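PDB 3PXV: nitroreductase from Desulfitobacterium hafniense, which binds flavin mononucleotide and, as a member of the nitroreductase family, probably acts as an FMN-dependent oxidoreductase. Local coordinates for residues E63-L67 with G87-Y91; R13-F19 with I129-M133; A47-V53 with M96-D102; E57-M62 with E149-L154. All blocks are in the same frame, centred on the assembly; numbering follows the deposited sequence.

All four contacts belong to one FMN-dependent nitroreductase fold, a four-stranded antiparallel sheet flanked by helices. Contact 3 joins strands 50-53 and 95-101; contact 2 lies at the other outermost strand, 130-133, about 18 Å away between centres. Helix 56-72 serves contact 4, packing on helix 147-154, and contact 1, meeting the loop before strand 95-101; their centres are about 13 Å apart. Along the chain contact 2 joins the most distant segments and encloses contacts 1 and 3, while contact 4 alternates with contacts 2 and 3. Contacts 1 and 2 both reach FMN, so the flavin site draws on segments far apart in the chain, among them 13-19, 87-91 and 129-133. Contacts 2, 3 and 4 also touch the second subunit.

Contact 1 (E63-L67 with G87-Y91); sequences EAEGL and GRLFY. With FMN (flavin mononucleotide), chain F.
Glu63, on helix 56-72 of the nitroreductase fold, reaches across to the loop 87-91 and binds its backbone with a single carboxylate oxygen. Glu63 CB lies 3.8 Å from Phe90 CE2, obliquely beside the ring. With CG anti to the backbone N (chi1 -175°) and the chain extended beyond it, the side chain runs past Leu89 in the opposite direction, Glu63 CG passing 3.7 Å from Leu89 CB. At the tip, Glu63 OE2 accepts two backbone hydrogen bonds: from Phe90 N at 2.8 Å, almost straight at 174°, and from Leu89 N at 2.9 Å, more bent. Both come on the anti side of OE2 but from opposite faces of the carboxylate plane, a grip that holds two successive peptide N-H groups, those of Leu89 and Phe90, and would be expected to favour the charged acid. One turn on, Leu67 adds an apolar contact, its CD2 4.0 Å from Leu89 CD1, while Gly66 packs its CA against Leu89 CD2. The loop thus held leads into the flavin site. The side chain of Tyr91 leaves the backbone away from the helix, and its OH donates a 2.5 Å hydrogen bond to O2 of FMN, which lies at the ring edge.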
# COMPACT_ATOMS: atom_id res chain seq x y z
N GLU B 63 16.59 12.46 12.64
CA GLU B 63 16.35 13.59 11.75
C GLU B 63 17.66 14.29 11.41
O GLU B 63 17.93 14.57 10.24
CB GLU B 63 15.35 14.58 12.38
CG GLU B 63 14.96 15.74 11.44
CD GLU B 63 13.88 16.66 12.01
OE1 GLU B 63 14.01 17.07 13.17
OE2 GLU B 63 12.92 16.98 11.28
N ALA B 64 18.45 14.59 12.43
CA ALA B 64 19.73 15.27 12.26
C ALA B 64 20.71 14.40 11.46
O ALA B 64 21.47 14.92 10.65
CB ALA B 64 20.32 15.66 13.61
N GLU B 65 20.68 13.09 11.66
CA GLU B 65 21.51 12.18 10.87
C GLU B 65 21.04 12.18 9.41
O GLU B 65 21.85 12.27 8.47
CB GLU B 65 21.48 10.76 11.44
CG GLU B 65 22.30 9.75 10.64
CD GLU B 65 23.80 10.07 10.57
OE1 GLU B 65 24.34 10.75 11.49
OE2 GLU B 65 24.42 9.59 9.58
N GLY B 66 19.72 12.10 9.22
CA GLY B 66 19.15 12.12 7.87
C GLY B 66 19.63 13.36 7.11
O GLY B 66 20.21 13.24 6.03
N LEU B 67 19.41 14.54 7.70
CA LEU B 67 19.84 15.79 7.08
C LEU B 67 21.32 15.81 6.76
O LEU B 67 21.71 16.32 5.72
CB LEU B 67 19.52 17.00 7.97
CG LEU B 67 18.05 17.35 8.08
CD1 LEU B 67 17.87 18.47 9.08
CD2 LEU B 67 17.50 17.75 6.69
N GLY B 87 13.58 23.24 6.71
CA GLY B 87 14.73 22.55 7.31
C GLY B 87 14.38 21.39 8.22
O GLY B 87 15.21 20.95 9.05
N ARG B 88 13.16 20.89 8.09
CA ARG B 88 12.71 19.79 8.91
C ARG B 88 12.38 18.66 7.99
O ARG B 88 11.90 18.86 6.87
CB ARG B 88 11.50 20.17 9.76
CG ARG B 88 11.81 21.17 10.93
CD ARG B 88 10.51 21.65 11.62
NE ARG B 88 9.54 22.19 10.64
CZ ARG B 88 8.27 22.49 10.90
NH1 ARG B 88 7.74 22.32 12.11
NH2 ARG B 88 7.50 22.97 9.92
N LEU B 89 12.68 17.46 8.48
CA LEU B 89 12.46 16.24 7.75
C LEU B 89 11.15 15.65 8.33
O LEU B 89 10.33 15.13 7.59
CB LEU B 89 13.70 15.37 7.96
CG LEU B 89 14.37 14.54 6.88
CD1 LEU B 89 14.58 15.30 5.59
CD2 LEU B 89 15.70 14.00 7.43
N PHE B 90 10.92 15.81 9.64
CA PHE B 90 9.72 15.32 10.27
C PHE B 90 8.66 16.37 10.58
O PHE B 90 7.66 16.08 11.23
CB PHE B 90 10.06 14.51 11.53
CG PHE B 90 11.00 13.36 11.28
CD1 PHE B 90 11.00 12.69 10.06
CD2 PHE B 90 11.82 12.91 12.29
CE1 PHE B 90 11.87 11.61 9.84
CE2 PHE B 90 12.67 11.84 12.09
CZ PHE B 90 12.70 11.19 10.87
N TYR B 91 8.86 17.58 10.07
CA TYR B 91 7.93 18.69 10.20
C TYR B 91 7.37 18.93 11.61
O TYR B 91 6.23 19.35 11.79
CB TYR B 91 6.80 18.50 9.19
CG TYR B 91 7.29 18.21 7.77
CD1 TYR B 91 7.86 19.22 6.98
CD2 TYR B 91 7.18 16.93 7.23
CE1 TYR B 91 8.30 18.94 5.68
CE2 TYR B 91 7.64 16.65 5.93
CZ TYR B 91 8.20 17.66 5.17
OH TYR B 91 8.63 17.36 3.91
N1 FMN F . 6.53 13.75 1.58
C2 FMN F . 7.54 14.39 2.27
O2 FMN F . 7.47 15.58 2.56
N3 FMN F . 8.65 13.69 2.64
C4 FMN F . 8.79 12.36 2.34
O4 FMN F . 9.81 11.79 2.69
C4A FMN F . 7.77 11.71 1.64
N5 FMN F . 7.85 10.38 1.32
C5A FMN F . 6.75 9.70 0.87
C6 FMN F . 6.78 8.31 0.80
C7 FMN F . 5.68 7.59 0.36
C7M FMN F . 5.76 6.11 0.31
C8 FMN F . 4.53 8.27 -0.02
C8M FMN F . 3.32 7.56 -0.50
C9 FMN F . 4.49 9.67 0.05
C9A FMN F . 5.61 10.40 0.50
N10 FMN F . 5.61 11.78 0.58
C10 FMN F . 6.63 12.42 1.26
C1' FMN F . 4.29 12.50 0.49
C2' FMN F . 3.96 12.77 -0.97
O2' FMN F . 4.72 13.88 -1.40
C3' FMN F . 2.46 13.00 -1.11
O3' FMN F . 1.73 11.85 -0.73
C4' FMN F . 2.11 13.33 -2.55
O4' FMN F . 2.75 14.53 -2.85
C5' FMN F . 0.61 13.46 -2.78
O5' FMN F . 0.08 14.46 -1.92
P FMN F . -1.01 14.09 -0.80
O1P FMN F . -1.21 15.32 0.03
O2P FMN F . -0.55 12.95 0.12
O3P FMN F . -2.24 13.75 -1.57

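Contact 2 (R13-F19 with I129-M133); sequences RYSCRDF and IANIM. With FMN (flavin mononucleotide), chain F.
Between Tyr14 and Asn131 two backbone carbonyl oxygens face each other, Tyr14 O 3.3 Å from Asn131 O, and neither can donate to the other. A water probably eases the approach: it donates to Tyr14 O and accepts from Asn131 N, sitting over the centre of the Tyr14 ring face. Two residues beyond Tyr14, Cys16 N gives that same Asn131 O a straight hydrogen bond of 3.0 Å, at 179°. Asn131 ND2 is held by Ile129 O and by Thr125 on helix 106-126. Phe19 carries Cys16 SG over the centre of one face and turns an edge to the strand, CE2 lying 3.6 Å from Ala130 O in the ring plane. In this nitroreductase fold the loop after helix 5-12 runs along the outermost strand 130-133, and together they line the FMN pocket. Arg13 NH1 and Ser15 OG both donate to phosphate oxygen O2P, the serine at 2.6 Å, while Ser15 N reaches O1P. The Arg17 chain, extended from CG to NE (chi2 -170°), crosses Ile132 at about a right angle and sends NE to FMN O2 at 2.7 Å and NH2 to FMN N1 at 3.1 Å. A leucine in place of Arg17 removes both donors and would probably leave FMN N1 short of a partner and O2 dependent more on Tyr91 OH. Ile132 CD1 packs 3.5 Å from FMN N1.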
# COMPACT_ATOMS: atom_id res chain seq x y z
N ARG B 13 -7.72 12.62 2.92
CA ARG B 13 -6.40 12.33 3.43
C ARG B 13 -5.42 13.14 2.64
O ARG B 13 -5.45 13.12 1.43
CB ARG B 13 -6.06 10.87 3.29
CG ARG B 13 -4.62 10.52 3.77
CD ARG B 13 -3.91 9.50 2.84
NE ARG B 13 -3.99 10.02 1.48
CZ ARG B 13 -3.23 10.98 0.97
NH1 ARG B 13 -2.23 11.53 1.65
NH2 ARG B 13 -3.43 11.37 -0.27
N TYR B 14 -4.54 13.84 3.34
CA TYR B 14 -3.57 14.72 2.69
C TYR B 14 -2.24 14.57 3.45
O TYR B 14 -2.22 14.08 4.59
CB TYR B 14 -4.08 16.18 2.77
CG TYR B 14 -4.02 16.80 4.18
CD1 TYR B 14 -5.05 16.61 5.09
CD2 TYR B 14 -2.92 17.57 4.58
CE1 TYR B 14 -4.99 17.15 6.37
CE2 TYR B 14 -2.85 18.12 5.87
CZ TYR B 14 -3.90 17.91 6.76
OH TYR B 14 -3.85 18.45 8.03
N SER B 15 -1.15 15.02 2.82
CA SER B 15 0.16 14.97 3.45
C SER B 15 0.40 16.21 4.30
O SER B 15 0.54 17.31 3.79
CB SER B 15 1.25 14.85 2.40
OG SER B 15 1.27 13.56 1.85
N CYS B 16 0.43 16.05 5.61
CA CYS B 16 0.66 17.19 6.50
C CYS B 16 2.16 17.48 6.64
O CYS B 16 2.96 16.55 6.89
CB CYS B 16 0.05 16.92 7.88
SG CYS B 16 0.35 18.18 9.11
N ARG B 17 2.55 18.74 6.49
CA ARG B 17 3.95 19.11 6.65
C ARG B 17 4.20 20.24 7.69
O ARG B 17 5.11 21.05 7.55
CB ARG B 17 4.55 19.48 5.30
CG ARG B 17 4.66 18.30 4.39
CD ARG B 17 5.46 18.63 3.14
NE ARG B 17 5.51 17.44 2.29
CZ ARG B 17 4.67 17.20 1.29
NH1 ARG B 17 3.72 18.08 0.96
NH2 ARG B 17 4.80 16.07 0.59
N ASP B 18 3.41 20.24 8.74
CA ASP B 18 3.52 21.25 9.77
C ASP B 18 2.64 20.78 10.92
O ASP B 18 1.41 20.95 10.91
CB ASP B 18 3.03 22.59 9.21
CG ASP B 18 3.13 23.71 10.21
OD1 ASP B 18 3.80 23.54 11.24
OD2 ASP B 18 2.56 24.78 9.95
N PHE B 19 3.28 20.14 11.89
CA PHE B 19 2.59 19.57 13.05
C PHE B 19 2.77 20.37 14.33
O PHE B 19 3.80 20.98 14.55
CB PHE B 19 3.15 18.17 13.32
CG PHE B 19 2.88 17.15 12.23
CD1 PHE B 19 3.76 16.97 11.19
CD2 PHE B 19 1.78 16.31 12.31
CE1 PHE B 19 3.53 16.01 10.22
CE2 PHE B 19 1.54 15.35 11.33
CZ PHE B 19 2.42 15.20 10.30
N ILE B 129 -6.37 12.42 13.16
CA ILE B 129 -4.92 12.52 13.33
C ILE B 129 -4.23 12.79 11.98
O ILE B 129 -4.28 11.97 11.06
CB ILE B 129 -4.32 11.24 13.94
CG1 ILE B 129 -4.93 10.94 15.31
CG2 ILE B 129 -2.81 11.35 14.04
CD1 ILE B 129 -4.88 12.12 16.29
N ALA B 130 -3.57 13.94 11.89
CA ALA B 130 -2.84 14.33 10.70
C ALA B 130 -1.65 13.40 10.52
O ALA B 130 -1.08 12.91 11.49
CB ALA B 130 -2.38 15.78 10.80
N ASN B 131 -1.27 13.17 9.27
CA ASN B 131 -0.20 12.25 8.97
C ASN B 131 0.50 12.53 7.64
O ASN B 131 0.03 13.33 6.82
CB ASN B 131 -0.77 10.83 8.92
CG ASN B 131 -1.87 10.69 7.88
OD1 ASN B 131 -1.59 10.39 6.72
ND2 ASN B 131 -3.13 10.95 8.29
N ILE B 132 1.63 11.86 7.44
CA ILE B 132 2.35 11.91 6.19
C ILE B 132 3.30 10.72 6.10
O ILE B 132 3.97 10.39 7.09
CB ILE B 132 3.18 13.22 6.03
CG1 ILE B 132 3.73 13.30 4.61
CG2 ILE B 132 4.38 13.28 7.03
CD1 ILE B 132 4.54 14.57 4.33
N MSE B 133 3.34 10.07 4.92
CA MSE B 133 4.31 9.00 4.63
C MSE B 133 5.68 9.68 4.50
O MSE B 133 5.83 10.70 3.83
CB MSE B 133 3.99 8.25 3.33
CG MSE B 133 3.37 6.84 3.50
SE MSE B 133 1.59 6.84 4.13
CE MSE B 133 0.73 6.55 2.47
N1 FMN F . 6.53 13.75 1.58
C2 FMN F . 7.54 14.39 2.27
O2 FMN F . 7.47 15.58 2.56
N3 FMN F . 8.65 13.69 2.64
C4 FMN F . 8.79 12.36 2.34
O4 FMN F . 9.81 11.79 2.69
C4A FMN F . 7.77 11.71 1.64
N5 FMN F . 7.85 10.38 1.32
C5A FMN F . 6.75 9.70 0.87
C6 FMN F . 6.78 8.31 0.80
C7 FMN F . 5.68 7.59 0.36
C7M FMN F . 5.76 6.11 0.31
C8 FMN F . 4.53 8.27 -0.02
C8M FMN F . 3.32 7.56 -0.50
C9 FMN F . 4.49 9.67 0.05
C9A FMN F . 5.61 10.40 0.50
N10 FMN F . 5.61 11.78 0.58
C10 FMN F . 6.63 12.42 1.26
C1' FMN F . 4.29 12.50 0.49
C2' FMN F . 3.96 12.77 -0.97
O2' FMN F . 4.72 13.88 -1.40
C3' FMN F . 2.46 13.00 -1.11
O3' FMN F . 1.73 11.85 -0.73
C4' FMN F . 2.11 13.33 -2.55
O4' FMN F . 2.75 14.53 -2.85
C5' FMN F . 0.61 13.46 -2.78
O5' FMN F . 0.08 14.46 -1.92
P FMN F . -1.01 14.09 -0.80
O1P FMN F . -1.21 15.32 0.03
O2P FMN F . -0.55 12.95 0.12
O3P FMN F . -2.24 13.75 -1.57
O HOH W 1 -1.23 11.39 4.37
O HOH W 2 -2.92 14.81 7.16
O HOH W 3 1.08 11.03 2.91

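Contact 3 (A47-V53 with M96-D102); sequences AWRVIVV and MIVVPID
Val52 has CG1 anti to its backbone N (chi1 175°), which turns CG2 anti to the carbonyl carbon; Ile97 CG1 is anti to its own carbonyl carbon (chi1 -72°), and Val52 CG2 and Ile97 CG1 meet at 3.9 Å across a non-hydrogen-bonded antiparallel pair. Ile97 CG2 meets Val50 CG1 at the same separation, so this isoleucine lies between two valines. On the other sheet face, Val53 CG2 touches Val98 CG2, and Ile51 CD1 sits 4.0 Å from Pro100 CD. Two hydrogen-bonded pairs, Ile51 with Val98 and Val53 with Met96, bracket Val52 and Ile97; Val53 N approaches Met96 O nearly along the C=O axis, at 2.7 Å. This is the antiparallel join of strands 50-53 and 95-101 in the nitroreductase sheet, their directions 150° apart. Strand 50-53 is outermost within its chain, yet it pairs in parallel with a strand of the second subunit, which extends the sheet into the other protomer. Helices 26-36 and 106-126 pack on the face of Val52 and Ile97. Towards Asp102 the pairing slackens: Arg49 N makes a weak bond to Pro100 O, the proline has no N-H to return one to Arg49 O, and Asp102 N reaches Ala47 O at 3.3 Å.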
# COMPACT_ATOMS: atom_id res chain seq x y z
N ALA B 47 5.79 -9.60 6.56
CA ALA B 47 7.23 -9.38 6.68
C ALA B 47 7.50 -7.92 7.06
O ALA B 47 8.28 -7.23 6.42
CB ALA B 47 7.93 -9.76 5.37
N TRP B 48 6.83 -7.48 8.11
CA TRP B 48 6.94 -6.15 8.63
C TRP B 48 6.75 -6.11 10.13
O TRP B 48 6.54 -7.16 10.73
CB TRP B 48 5.92 -5.24 7.97
CG TRP B 48 4.56 -5.80 7.58
CD1 TRP B 48 4.10 -5.92 6.33
CD2 TRP B 48 3.46 -6.17 8.44
NE1 TRP B 48 2.82 -6.38 6.32
CE2 TRP B 48 2.39 -6.53 7.61
CE3 TRP B 48 3.28 -6.24 9.81
CZ2 TRP B 48 1.16 -6.97 8.10
CZ3 TRP B 48 2.06 -6.68 10.31
CH2 TRP B 48 1.02 -7.03 9.46
N ARG B 49 6.92 -4.93 10.73
CA ARG B 49 6.61 -4.71 12.15
C ARG B 49 6.04 -3.30 12.25
O ARG B 49 6.31 -2.47 11.39
CB ARG B 49 7.83 -4.80 13.07
CG ARG B 49 8.52 -6.14 13.16
CD ARG B 49 7.67 -7.22 13.83
NE ARG B 49 8.44 -8.45 13.94
CZ ARG B 49 8.68 -9.32 12.94
NH1 ARG B 49 8.20 -9.10 11.72
NH2 ARG B 49 9.41 -10.40 13.15
N VAL B 50 5.28 -3.04 13.32
CA VAL B 50 4.66 -1.74 13.53
C VAL B 50 5.26 -1.15 14.82
O VAL B 50 4.85 -1.54 15.93
CB VAL B 50 3.12 -1.87 13.60
CG1 VAL B 50 2.44 -0.55 13.96
CG2 VAL B 50 2.61 -2.40 12.29
N ILE B 51 6.23 -0.25 14.66
CA ILE B 51 6.93 0.35 15.77
C ILE B 51 6.42 1.77 15.97
O ILE B 51 6.70 2.66 15.17
CB ILE B 51 8.47 0.34 15.51
CG1 ILE B 51 8.95 -1.08 15.25
CG2 ILE B 51 9.24 0.94 16.70
CD1 ILE B 51 10.36 -1.16 14.85
N VAL B 52 5.65 1.99 17.05
CA VAL B 52 5.09 3.31 17.35
C VAL B 52 6.12 4.08 18.16
O VAL B 52 6.31 3.79 19.34
CB VAL B 52 3.76 3.23 18.18
CG1 VAL B 52 3.30 4.62 18.59
CG2 VAL B 52 2.65 2.53 17.40
N VAL B 53 6.76 5.05 17.53
CA VAL B 53 7.82 5.80 18.16
C VAL B 53 7.31 7.11 18.72
O VAL B 53 6.72 7.88 18.00
CB VAL B 53 8.97 6.07 17.16
CG1 VAL B 53 10.14 6.75 17.87
CG2 VAL B 53 9.44 4.79 16.53
N MSE B 96 5.83 8.89 15.31
CA MSE B 96 5.75 8.28 14.00
C MSE B 96 5.70 6.78 14.15
O MSE B 96 6.09 6.23 15.16
CB MSE B 96 6.96 8.66 13.12
CG MSE B 96 8.32 8.14 13.61
SE MSE B 96 9.74 8.63 12.42
CE MSE B 96 11.24 7.98 13.47
N ILE B 97 5.20 6.13 13.12
CA ILE B 97 5.22 4.69 13.08
C ILE B 97 6.24 4.34 12.04
O ILE B 97 6.14 4.81 10.90
CB ILE B 97 3.88 4.12 12.73
CG1 ILE B 97 2.94 4.32 13.93
CG2 ILE B 97 4.03 2.66 12.37
CD1 ILE B 97 1.51 3.86 13.70
N VAL B 98 7.25 3.58 12.45
CA VAL B 98 8.31 3.10 11.57
C VAL B 98 7.98 1.67 11.18
O VAL B 98 7.67 0.87 12.06
CB VAL B 98 9.68 3.16 12.27
CG1 VAL B 98 10.79 2.59 11.37
CG2 VAL B 98 9.98 4.64 12.69
N VAL B 99 8.01 1.37 9.88
CA VAL B 99 7.71 0.04 9.36
C VAL B 99 8.93 -0.60 8.73
O VAL B 99 9.26 -0.34 7.57
CB VAL B 99 6.55 0.04 8.34
CG1 VAL B 99 6.19 -1.39 7.96
CG2 VAL B 99 5.35 0.71 8.90
N PRO B 100 9.67 -1.39 9.51
CA PRO B 100 10.81 -2.08 8.93
C PRO B 100 10.33 -3.30 8.14
O PRO B 100 9.23 -3.80 8.36
CB PRO B 100 11.60 -2.51 10.17
CG PRO B 100 10.56 -2.75 11.17
CD PRO B 100 9.59 -1.62 10.96
N ILE B 101 11.16 -3.80 7.25
CA ILE B 101 10.74 -4.91 6.42
C ILE B 101 11.88 -5.90 6.22
O ILE B 101 13.06 -5.56 6.41
CB ILE B 101 10.19 -4.44 5.03
CG1 ILE B 101 11.24 -3.71 4.21
CG2 ILE B 101 8.98 -3.53 5.15
CD1 ILE B 101 10.80 -3.58 2.74
N ASP B 102 11.51 -7.13 5.87
CA ASP B 102 12.47 -8.20 5.58
C ASP B 102 12.90 -7.96 4.14
O ASP B 102 12.08 -8.02 3.24
CB ASP B 102 11.79 -9.56 5.75
CG ASP B 102 12.77 -10.75 5.61
OD1 ASP B 102 13.91 -10.56 5.17
OD2 ASP B 102 12.37 -11.88 5.95

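Contact 4 (E57-M62 with E149-L154); sequences ELMQEM and EFSKRL
The Phe150 ring takes Met62 CG over one face and Leu58 CD1 at its edge, while the Arg153 guanidinium takes that same Leu58 CD1 over the centre of one face and the carboxylates of Glu61 and Glu149 at its edge. These groups pack helix 56-72 against helix 147-154 in the nitroreductase fold, nearly antiparallel at 157°, with the segment axes 11.7 Å apart and the gap bridged by side chains. Met62 CG stands 3.7 Å from the Phe150 ring centroid, 20° off the normal, a CH-pi contact; the selenium of this selenomethionine lies farther out and oblique, completing a Met-aromatic contact. With CG anti to the backbone N, Leu58 reaches toward the other helix and its two methyls part: CD1 fits between ring edge and guanidinium face, CD2 meets Leu154 CD2 at 3.8 Å. Outside this apolar layer, Arg153 NH1 donates to Glu61 OE1 at 2.7 Å, within its own guanidinium plane but from above the carboxylate plane, the two planes being 69° apart. The same Arg153 NH1 reaches the anti lone pair of Glu149 OE2 at 3.2 Å. Arg146 also bridges both acids, so two arginines probably offset the like charges of the carboxylates. An alanine in place of Arg153 would probably leave Glu61 and Glu149 with one arginine fewer, relying more on Arg146, and uncover the side of Leu58 CD1 on which the guanidinium lies. On the inner side, Met62 and Leu154 meet tip to tip, Met62 SE 3.9 Å from Leu154 CD1.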
# COMPACT_ATOMS: atom_id res chain seq x y z
N GLU B 57 13.96 12.37 21.68
CA GLU B 57 15.40 12.33 21.49
C GLU B 57 15.77 11.49 20.27
O GLU B 57 16.49 11.96 19.39
CB GLU B 57 16.11 11.80 22.76
CG GLU B 57 17.63 11.68 22.65
CD GLU B 57 18.31 13.01 22.34
OE1 GLU B 57 17.70 14.07 22.62
OE2 GLU B 57 19.44 12.99 21.81
N LEU B 58 15.23 10.27 20.19
CA LEU B 58 15.55 9.35 19.09
C LEU B 58 15.08 9.96 17.77
O LEU B 58 15.76 9.88 16.77
CB LEU B 58 14.91 7.97 19.33
CG LEU B 58 15.05 6.86 18.27
CD1 LEU B 58 16.51 6.59 17.92
CD2 LEU B 58 14.39 5.59 18.74
N MSE B 59 13.90 10.57 17.78
CA MSE B 59 13.37 11.19 16.58
C MSE B 59 14.29 12.31 16.09
O MSE B 59 14.64 12.34 14.91
CB MSE B 59 11.94 11.70 16.81
CG MSE B 59 10.89 10.58 16.92
SE MSE B 59 9.13 11.27 16.66
CE MSE B 59 9.38 11.86 14.86
N GLN B 60 14.70 13.22 16.99
CA GLN B 60 15.63 14.31 16.65
C GLN B 60 16.96 13.78 16.12
O GLN B 60 17.55 14.35 15.21
CB GLN B 60 15.90 15.25 17.85
CG GLN B 60 14.72 16.13 18.31
CD GLN B 60 15.10 17.07 19.49
OE1 GLN B 60 15.88 16.71 20.37
NE2 GLN B 60 14.53 18.28 19.50
N GLU B 61 17.45 12.69 16.70
CA GLU B 61 18.74 12.15 16.28
C GLU B 61 18.68 11.58 14.87
O GLU B 61 19.57 11.80 14.08
CB GLU B 61 19.28 11.12 17.29
CG GLU B 61 19.71 11.74 18.62
CD GLU B 61 20.38 10.76 19.57
OE1 GLU B 61 20.87 9.71 19.11
OE2 GLU B 61 20.46 11.06 20.79
N MSE B 62 17.60 10.87 14.57
CA MSE B 62 17.45 10.28 13.26
C MSE B 62 17.26 11.39 12.23
O MSE B 62 17.72 11.28 11.09
CB MSE B 62 16.25 9.30 13.26
CG MSE B 62 16.46 8.07 14.10
SE MSE B 62 14.92 6.90 14.20
CE MSE B 62 14.77 6.54 12.33
N GLU B 149 22.74 0.88 15.38
CA GLU B 149 22.32 1.63 16.55
C GLU B 149 20.84 1.99 16.48
O GLU B 149 20.07 1.65 17.38
CB GLU B 149 23.14 2.92 16.64
CG GLU B 149 22.77 3.86 17.80
CD GLU B 149 23.51 5.20 17.72
OE1 GLU B 149 24.71 5.21 17.33
OE2 GLU B 149 22.87 6.23 18.03
N PHE B 150 20.42 2.71 15.43
CA PHE B 150 19.02 3.06 15.33
C PHE B 150 18.17 1.79 15.27
O PHE B 150 17.08 1.77 15.82
CB PHE B 150 18.72 3.99 14.14
CG PHE B 150 19.31 5.36 14.28
CD1 PHE B 150 19.09 6.12 15.41
CD2 PHE B 150 20.07 5.91 13.25
CE1 PHE B 150 19.64 7.38 15.54
CE2 PHE B 150 20.62 7.19 13.36
CZ PHE B 150 20.41 7.92 14.50
N SER B 151 18.66 0.73 14.64
CA SER B 151 17.88 -0.50 14.54
C SER B 151 17.58 -1.07 15.91
O SER B 151 16.45 -1.45 16.19
CB SER B 151 18.54 -1.53 13.63
OG SER B 151 18.51 -1.07 12.27
N LYS B 152 18.58 -1.10 16.77
CA LYS B 152 18.39 -1.64 18.11
C LYS B 152 17.55 -0.69 18.95
O LYS B 152 16.70 -1.12 19.71
CB LYS B 152 19.73 -1.91 18.80
CG LYS B 152 20.52 -3.04 18.17
CD LYS B 152 21.84 -3.30 18.90
CE LYS B 152 22.81 -2.12 18.77
NZ LYS B 152 24.19 -2.48 19.24
N ARG B 153 17.79 0.59 18.83
CA ARG B 153 17.00 1.54 19.62
C ARG B 153 15.52 1.46 19.23
O ARG B 153 14.64 1.63 20.07
CB ARG B 153 17.56 2.95 19.49
CG ARG B 153 18.95 3.07 20.06
CD ARG B 153 19.55 4.42 19.78
NE ARG B 153 18.88 5.49 20.51
CZ ARG B 153 19.25 6.77 20.45
NH1 ARG B 153 20.27 7.15 19.67
NH2 ARG B 153 18.59 7.66 21.16
N LEU B 154 15.26 1.18 17.96
CA LEU B 154 13.87 1.06 17.48
C LEU B 154 13.30 -0.31 17.76
O LEU B 154 12.10 -0.47 17.86
CB LEU B 154 13.79 1.35 15.98
CG LEU B 154 13.94 2.83 15.64
CD1 LEU B 154 14.33 3.04 14.18
CD2 LEU B 154 12.65 3.58 15.99